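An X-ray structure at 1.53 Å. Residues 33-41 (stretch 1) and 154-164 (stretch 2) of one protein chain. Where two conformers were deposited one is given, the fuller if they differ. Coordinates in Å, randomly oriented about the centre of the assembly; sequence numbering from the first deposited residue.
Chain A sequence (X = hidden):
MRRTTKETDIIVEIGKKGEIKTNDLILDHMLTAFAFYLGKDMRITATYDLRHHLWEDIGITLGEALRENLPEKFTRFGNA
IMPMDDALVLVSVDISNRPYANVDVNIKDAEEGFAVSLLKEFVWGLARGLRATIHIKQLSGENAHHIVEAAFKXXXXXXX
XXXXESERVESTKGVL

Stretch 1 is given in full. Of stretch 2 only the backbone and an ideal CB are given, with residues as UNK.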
ATOM      1  N   ALA A  33      26.706  34.568  22.078  1.00 13.16           N
ATOM      2  CA  ALA A  33      26.508  33.273  22.736  1.00 14.51           C
ATOM      3  C   ALA A  33      27.767  32.414  22.615  1.00 13.68           C
ATOM      4  O   ALA A  33      28.267  31.890  23.594  1.00 14.58           O
ATOM      5  CB  ALA A  33      25.311  32.552  22.125  1.00 15.17           C
ATOM      6  N   PHE A  34      28.298  32.290  21.405  1.00 12.60           N
ATOM      7  CA  PHE A  34      29.476  31.485  21.185  1.00 12.93           C
ATOM      8  C   PHE A  34      30.623  31.923  22.113  1.00 13.33           C
ATOM      9  O   PHE A  34      31.227  31.100  22.794  1.00 14.65           O
ATOM     10  CB  PHE A  34      29.938  31.560  19.726  1.00 13.47           C
ATOM     11  CG  PHE A  34      31.222  30.850  19.491  1.00 14.58           C
ATOM     12  CD1 PHE A  34      31.238  29.485  19.367  1.00 18.79           C
ATOM     13  CD2 PHE A  34      32.436  31.533  19.516  1.00 18.08           C
ATOM     14  CE1 PHE A  34      32.440  28.813  19.224  1.00 22.06           C
ATOM     15  CE2 PHE A  34      33.629  30.866  19.350  1.00 18.82           C
ATOM     16  CZ  PHE A  34      33.633  29.507  19.200  1.00 18.45           C
ATOM     17  N   ALA A  35      30.911  33.219  22.139  1.00 14.34           N
ATOM     18  CA  ALA A  35      32.044  33.708  22.930  1.00 14.91           C
ATOM     19  C   ALA A  35      31.805  33.509  24.417  1.00 13.81           C
ATOM     20  O   ALA A  35      32.729  33.164  25.146  1.00 14.34           O
ATOM     21  CB  ALA A  35      32.303  35.167  22.624  1.00 15.36           C
ATOM     22  N   PHE A  36      30.560  33.719  24.856  1.00 13.18           N
ATOM     23  CA  PHE A  36      30.228  33.594  26.284  1.00 13.41           C
ATOM     24  C   PHE A  36      30.474  32.164  26.771  1.00 14.65           C
ATOM     25  O   PHE A  36      31.076  31.940  27.820  1.00 15.13           O
ATOM     26  CB  PHE A  36      28.776  33.994  26.525  1.00 14.77           C
ATOM     27  CG  PHE A  36      28.396  34.095  27.984  1.00 15.03           C
ATOM     28  CD1 PHE A  36      28.623  35.266  28.691  1.00 16.67           C
ATOM     29  CD2 PHE A  36      27.794  33.027  28.623  1.00 14.32           C
ATOM     30  CE1 PHE A  36      28.236  35.358  30.011  1.00 17.44           C
ATOM     31  CE2 PHE A  36      27.421  33.105  29.952  1.00 16.62           C
ATOM     32  CZ  PHE A  36      27.641  34.279  30.644  1.00 17.57           C
ATOM     33  N   TYR A  37      30.014  31.177  25.995  1.00 13.24           N
ATOM     34  CA  TYR A  37      30.159  29.796  26.370  1.00 12.97           C
ATOM     35  C   TYR A  37      31.568  29.235  26.117  1.00 14.54           C
ATOM     36  O   TYR A  37      31.987  28.293  26.805  1.00 16.39           O
ATOM     37  CB  TYR A  37      29.040  28.948  25.747  1.00 13.79           C
ATOM     38  CG  TYR A  37      27.718  29.291  26.413  1.00 16.50           C
ATOM     39  CD1 TYR A  37      27.359  28.690  27.612  1.00 22.69           C
ATOM     40  CD2 TYR A  37      26.893  30.276  25.924  1.00 13.74           C
ATOM     41  CE1 TYR A  37      26.178  29.035  28.271  1.00 26.66           C
ATOM     42  CE2 TYR A  37      25.723  30.640  26.574  1.00 13.13           C
ATOM     43  CZ  TYR A  37      25.353  30.012  27.727  1.00 16.37           C
ATOM     44  OH  TYR A  37      24.174  30.375  28.345  1.00 16.24           O
ATOM     45  N   LEU A  38      32.305  29.821  25.176  1.00 12.33           N
ATOM     46  CA  LEU A  38      33.755  29.546  25.027  1.00 13.17           C
ATOM     47  C   LEU A  38      34.541  30.006  26.266  1.00 15.39           C
ATOM     48  O   LEU A  38      35.544  29.391  26.646  1.00 16.96           O
ATOM     49  CB  LEU A  38      34.305  30.224  23.778  1.00 13.66           C
ATOM     50  CG  LEU A  38      35.798  30.044  23.467  1.00 16.29           C
ATOM     51  CD1 LEU A  38      36.099  28.594  23.129  1.00 19.96           C
ATOM     52  CD2 LEU A  38      36.213  30.941  22.335  1.00 17.54           C
ATOM     53  N   GLY A  39      34.072  31.091  26.863  1.00 17.32           N
ATOM     54  CA  GLY A  39      34.704  31.648  28.056  1.00 18.04           C
ATOM     55  C   GLY A  39      35.809  32.625  27.740  1.00 25.04           C
ATOM     56  O   GLY A  39      36.725  32.787  28.540  1.00 23.21           O
ATOM     57  N   LYS A  40      35.726  33.282  26.590  1.00 21.10           N
ATOM     58  CA  LYS A  40      36.746  34.226  26.152  1.00 21.78           C
ATOM     59  C   LYS A  40      36.106  35.500  25.649  1.00 22.46           C
ATOM     60  O   LYS A  40      35.055  35.473  25.013  1.00 24.95           O
ATOM     61  CB  LYS A  40      37.638  33.585  25.082  1.00 22.98           C
ATOM     62  CG  LYS A  40      38.559  32.544  25.680  1.00 27.80           C
ATOM     63  CD  LYS A  40      39.552  31.960  24.696  1.00 42.05           C
ATOM     64  CE  LYS A  40      40.583  31.113  25.435  1.00 49.92           C
ATOM     65  NZ  LYS A  40      41.216  30.076  24.569  1.00 40.77           N
ATOM     66  N   ASP A  41      36.734  36.629  25.979  1.00 24.02           N
ATOM     67  CA  ASP A  41      36.411  37.904  25.374  1.00 22.73           C
ATOM     68  C   ASP A  41      36.876  37.862  23.928  1.00 20.89           C
ATOM     69  O   ASP A  41      37.914  37.262  23.614  1.00 25.33           O
ATOM     70  CB  ASP A  41      37.147  39.059  26.083  1.00 28.95           C
ATOM     71  CG  ASP A  41      36.622  39.330  27.483  1.00 35.17           C
ATOM     72  OD1 ASP A  41      35.395  39.497  27.648  1.00 42.93           O
ATOM     73  OD2 ASP A  41      37.449  39.400  28.416  1.00 41.23           O
ATOM     74  N   UNK A 154      26.529  25.523  22.258  1.00 11.85           N
ATOM     75  CA  UNK A 154      27.209  24.259  22.250  1.00 12.04           C
ATOM     76  C   UNK A 154      28.574  24.283  21.616  1.00 11.71           C
ATOM     77  O   UNK A 154      29.490  23.642  22.112  1.00 12.36           O
ATOM     78  CB  UNK A 154      26.340  23.224  21.532  1.00 12.04           C
ATOM     79  N   UNK A 155      28.700  24.963  20.485  1.00 12.13           N
ATOM     80  CA  UNK A 155      30.019  25.170  19.882  1.00 11.66           C
ATOM     81  C   UNK A 155      30.967  25.855  20.855  1.00 13.07           C
ATOM     82  O   UNK A 155      32.127  25.460  20.966  1.00 13.33           O
ATOM     83  CB  UNK A 155      29.898  25.998  18.601  1.00 11.66           C
ATOM     84  N   UNK A 156      30.477  26.880  21.546  1.00 12.24           N
ATOM     85  CA  UNK A 156      31.317  27.572  22.526  1.00 14.11           C
ATOM     86  C   UNK A 156      31.761  26.639  23.629  1.00 13.65           C
ATOM     87  O   UNK A 156      32.971  26.555  23.919  1.00 13.55           O
ATOM     88  CB  UNK A 156      30.571  28.765  23.127  1.00 14.11           C
ATOM     89  N   UNK A 157      30.819  25.902  24.214  1.00 13.41           N
ATOM     90  CA  UNK A 157      31.142  24.961  25.295  0.50 13.88           C
ATOM     91  C   UNK A 157      32.092  23.861  24.831  1.00 14.55           C
ATOM     92  O   UNK A 157      33.007  23.503  25.535  1.00 15.63           O
ATOM     93  CB  UNK A 157      29.861  24.334  25.848  0.50 13.88           C
ATOM     94  N   UNK A 158      31.854  23.311  23.649  1.00 12.41           N
ATOM     95  CA  UNK A 158      32.677  22.220  23.144  1.00 12.45           C
ATOM     96  C   UNK A 158      34.092  22.668  22.873  1.00 13.49           C
ATOM     97  O   UNK A 158      35.060  21.964  23.219  1.00 13.80           O
ATOM     98  CB  UNK A 158      32.066  21.635  21.869  1.00 12.45           C
ATOM     99  N   UNK A 159      34.225  23.844  22.274  1.00 12.98           N
ATOM    100  CA  UNK A 159      35.539  24.393  21.971  1.00 11.93           C
ATOM    101  C   UNK A 159      36.251  24.878  23.233  1.00 16.32           C
ATOM    102  O   UNK A 159      37.476  24.828  23.286  1.00 15.57           O
ATOM    103  CB  UNK A 159      35.410  25.541  20.968  1.00 11.93           C
ATOM    104  N   UNK A 160      35.507  25.278  24.261  1.00 13.74           N
ATOM    105  CA  UNK A 160      36.155  25.585  25.557  1.00 13.74           C
ATOM    106  C   UNK A 160      36.991  24.380  26.002  1.00 17.02           C
ATOM    107  O   UNK A 160      38.131  24.534  26.462  1.00 18.42           O
ATOM    108  CB  UNK A 160      35.115  25.936  26.623  1.00 13.74           C
ATOM    109  N   UNK A 161      36.444  23.184  25.861  1.00 12.34           N
ATOM    110  CA  UNK A 161      37.110  21.949  26.276  1.00 13.72           C
ATOM    111  C   UNK A 161      38.236  21.591  25.299  1.00 15.98           C
ATOM    112  O   UNK A 161      39.365  21.268  25.695  1.00 16.67           O
ATOM    113  CB  UNK A 161      36.101  20.802  26.368  1.00 13.72           C
ATOM    114  N   UNK A 162      37.937  21.623  24.009  1.00 12.38           N
ATOM    115  CA  UNK A 162      38.865  21.148  22.982  1.00 12.99           C
ATOM    116  C   UNK A 162      40.124  21.993  22.813  1.00 13.13           C
ATOM    117  O   UNK A 162      41.154  21.464  22.366  1.00 14.41           O
ATOM    118  CB  UNK A 162      38.134  21.081  21.639  1.00 12.99           C
ATOM    119  N   UNK A 163      40.048  23.289  23.146  1.00 14.27           N
ATOM    120  CA  UNK A 163      41.152  24.225  22.914  1.00 14.01           C
ATOM    121  C   UNK A 163      42.044  24.378  24.150  1.00 16.51           C
ATOM    122  O   UNK A 163      43.016  25.125  24.101  1.00 19.88           O
ATOM    123  CB  UNK A 163      40.601  25.592  22.501  1.00 14.01           C
ATOM    124  N   UNK A 164      41.727  23.682  25.232  1.00 15.98           N
ATOM    125  CA  UNK A 164      42.555  23.751  26.458  1.00 15.84           C
ATOM    126  C   UNK A 164      43.879  23.058  26.239  1.00 17.34           C
ATOM    127  O   UNK A 164      43.979  22.105  25.479  1.00 21.07           O
ATOM    128  CB  UNK A 164      41.830  23.120  27.648  1.00 15.84           C
TER

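The helices of 33-38 and 154-162 run in broadly the same direction, 34° apart, and their axes come within 6.9 Å. At position 154 the ideal CB points away, with nothing of stretch 1 within 5.5 Å, so many residues would fit; it is G154.

Position 155 points sideways, its ideal CB 3.8 Å from F34 CD1. An apolar side chain suits this aromatic neighbour, aliphatic or aromatic alike. The residue is L155, whose CB packs 3.8 Å from F34 CD1.

Position 156 points straight at stretch 1 and has no room: an ideal CB would lie 2.4 Å from F34 O and 2.9 Å from L38 N, both clashes, and 3.0 Å from Y37 CB. Although its helical backbone angles do not by themselves call for glycine, the contact does. G156 lets the backbones meet, its CA 4.0 Å from L38 CA. Two CA-H...O contacts join them, from G156 CA to F34 O (3.5 Å) and from L38 CA to G156 O (3.3 Å).

Position 157 points sideways, its ideal CB 4.6 Å from Y37 O, with the Y37 ring nearby. A medium or long, flexible apolar side chain would suit. M157, in the conformer described, places SD 3.8 Å from Y37 CD1, at the ring edge. Position 158 meets nothing of stretch 1 and leaves the choice open; it is A158.

Position 159 points toward stretch 1, its ideal CB 3.8 Å from L38 CD1 and 4.7 Å from F34 CZ. This apolar surface favours leucine, isoleucine, methionine or similar. L159 brings CD1 to 3.7 Å from F34 CE1, at the ring edge, while its CB lies 3.9 Å from L38 CD1.

At position 160 the ideal CB faces carbonyls near the end of the first helix, 3.5 Å from L38 O and 3.9 Å from Y37 O. A donor is called for, and lysine, arginine or glutamine could be considered. R160 folds its chain back with chi3 at m, so that NE (2.9 Å) and NH2 (2.7 Å) both donate to Y37 O, which lies near the guanidinium plane.

At positions 161 and 162 the ideal CB has nothing of stretch 1 within 5.5 Å, so many side chains would do; they are V161 and A162. Position 163, past the helix, points toward K40 NZ, 5.0 Å from the ideal CB; a small polar or an acidic side chain would suit. T163 OG1 donates to L159 O (2.7 Å) and accepts from a water 2.9 Å away, whose oxygen in turn accepts from K40 NZ at 2.7 Å. At position 164 CA-to-CB points sideways and the ideal CB has nothing of stretch 1 within 5.5 Å, so polar, charged or small side chains would all serve; it is K164.

Stretch 2 154-164: GLGMALRVATK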
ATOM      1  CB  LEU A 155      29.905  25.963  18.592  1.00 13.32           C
ATOM      2  CG  LEU A 155      29.412  25.153  17.393  1.00 17.42           C
ATOM      3  CD1 LEU A 155      28.976  26.103  16.294  1.00 19.05           C
ATOM      4  CD2 LEU A 155      30.476  24.200  16.887  1.00 16.93           C
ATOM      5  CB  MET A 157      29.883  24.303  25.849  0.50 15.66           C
ATOM      6  CG  MET A 157      28.942  25.209  26.589  0.50 15.62           C
ATOM      7  SD  MET A 157      29.539  25.614  28.239  0.50 40.74           S
ATOM      8  CE  MET A 157      30.624  24.236  28.489  0.50 18.24           C
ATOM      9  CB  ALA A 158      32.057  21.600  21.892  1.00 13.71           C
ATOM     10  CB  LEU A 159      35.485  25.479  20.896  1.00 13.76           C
ATOM     11  CG  LEU A 159      35.323  24.920  19.472  1.00 18.08           C
ATOM     12  CD1 LEU A 159      34.773  25.961  18.534  1.00 15.87           C
ATOM     13  CD2 LEU A 159      36.642  24.352  18.949  1.00 17.20           C
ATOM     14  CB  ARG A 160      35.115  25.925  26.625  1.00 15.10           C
ATOM     15  CG  ARG A 160      35.706  26.317  27.988  1.00 16.34           C
ATOM     16  CD  ARG A 160      34.690  26.251  29.110  1.00 23.74           C
ATOM     17  NE  ARG A 160      33.492  27.046  28.900  1.00 29.11           N
ATOM     18  CZ  ARG A 160      32.423  27.043  29.707  1.00200.00           C
ATOM     19  NH1 ARG A 160      32.402  26.296  30.809  1.00 46.40           N
ATOM     20  NH2 ARG A 160      31.354  27.791  29.417  1.00 34.52           N
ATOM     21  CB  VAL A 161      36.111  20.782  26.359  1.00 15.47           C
ATOM     22  CG1 VAL A 161      36.790  19.465  26.695  1.00 16.79           C
ATOM     23  CG2 VAL A 161      35.008  21.078  27.363  1.00 20.41           C
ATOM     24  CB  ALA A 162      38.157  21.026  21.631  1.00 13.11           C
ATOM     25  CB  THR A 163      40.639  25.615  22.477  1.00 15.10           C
ATOM     26  OG1 THR A 163      39.803  26.165  23.498  1.00 16.29           O
ATOM     27  CG2 THR A 163      39.858  25.526  21.165  1.00 16.80           C
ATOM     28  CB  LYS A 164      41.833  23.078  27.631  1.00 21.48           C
ATOM     29  CG  LYS A 164      41.219  24.011  28.653  1.00 54.89           C
ATOM     30  CD  LYS A 164      40.598  23.239  29.820  1.00 44.06           C
ATOM     31  CE  LYS A 164      41.528  22.220  30.473  1.00108.41           C
ATOM     32  NZ  LYS A 164      41.002  21.743  31.782  1.00 99.04           N
TER
HETATM   33  O   HOH W   1      39.794  28.906  22.626  1.00 34.91           O
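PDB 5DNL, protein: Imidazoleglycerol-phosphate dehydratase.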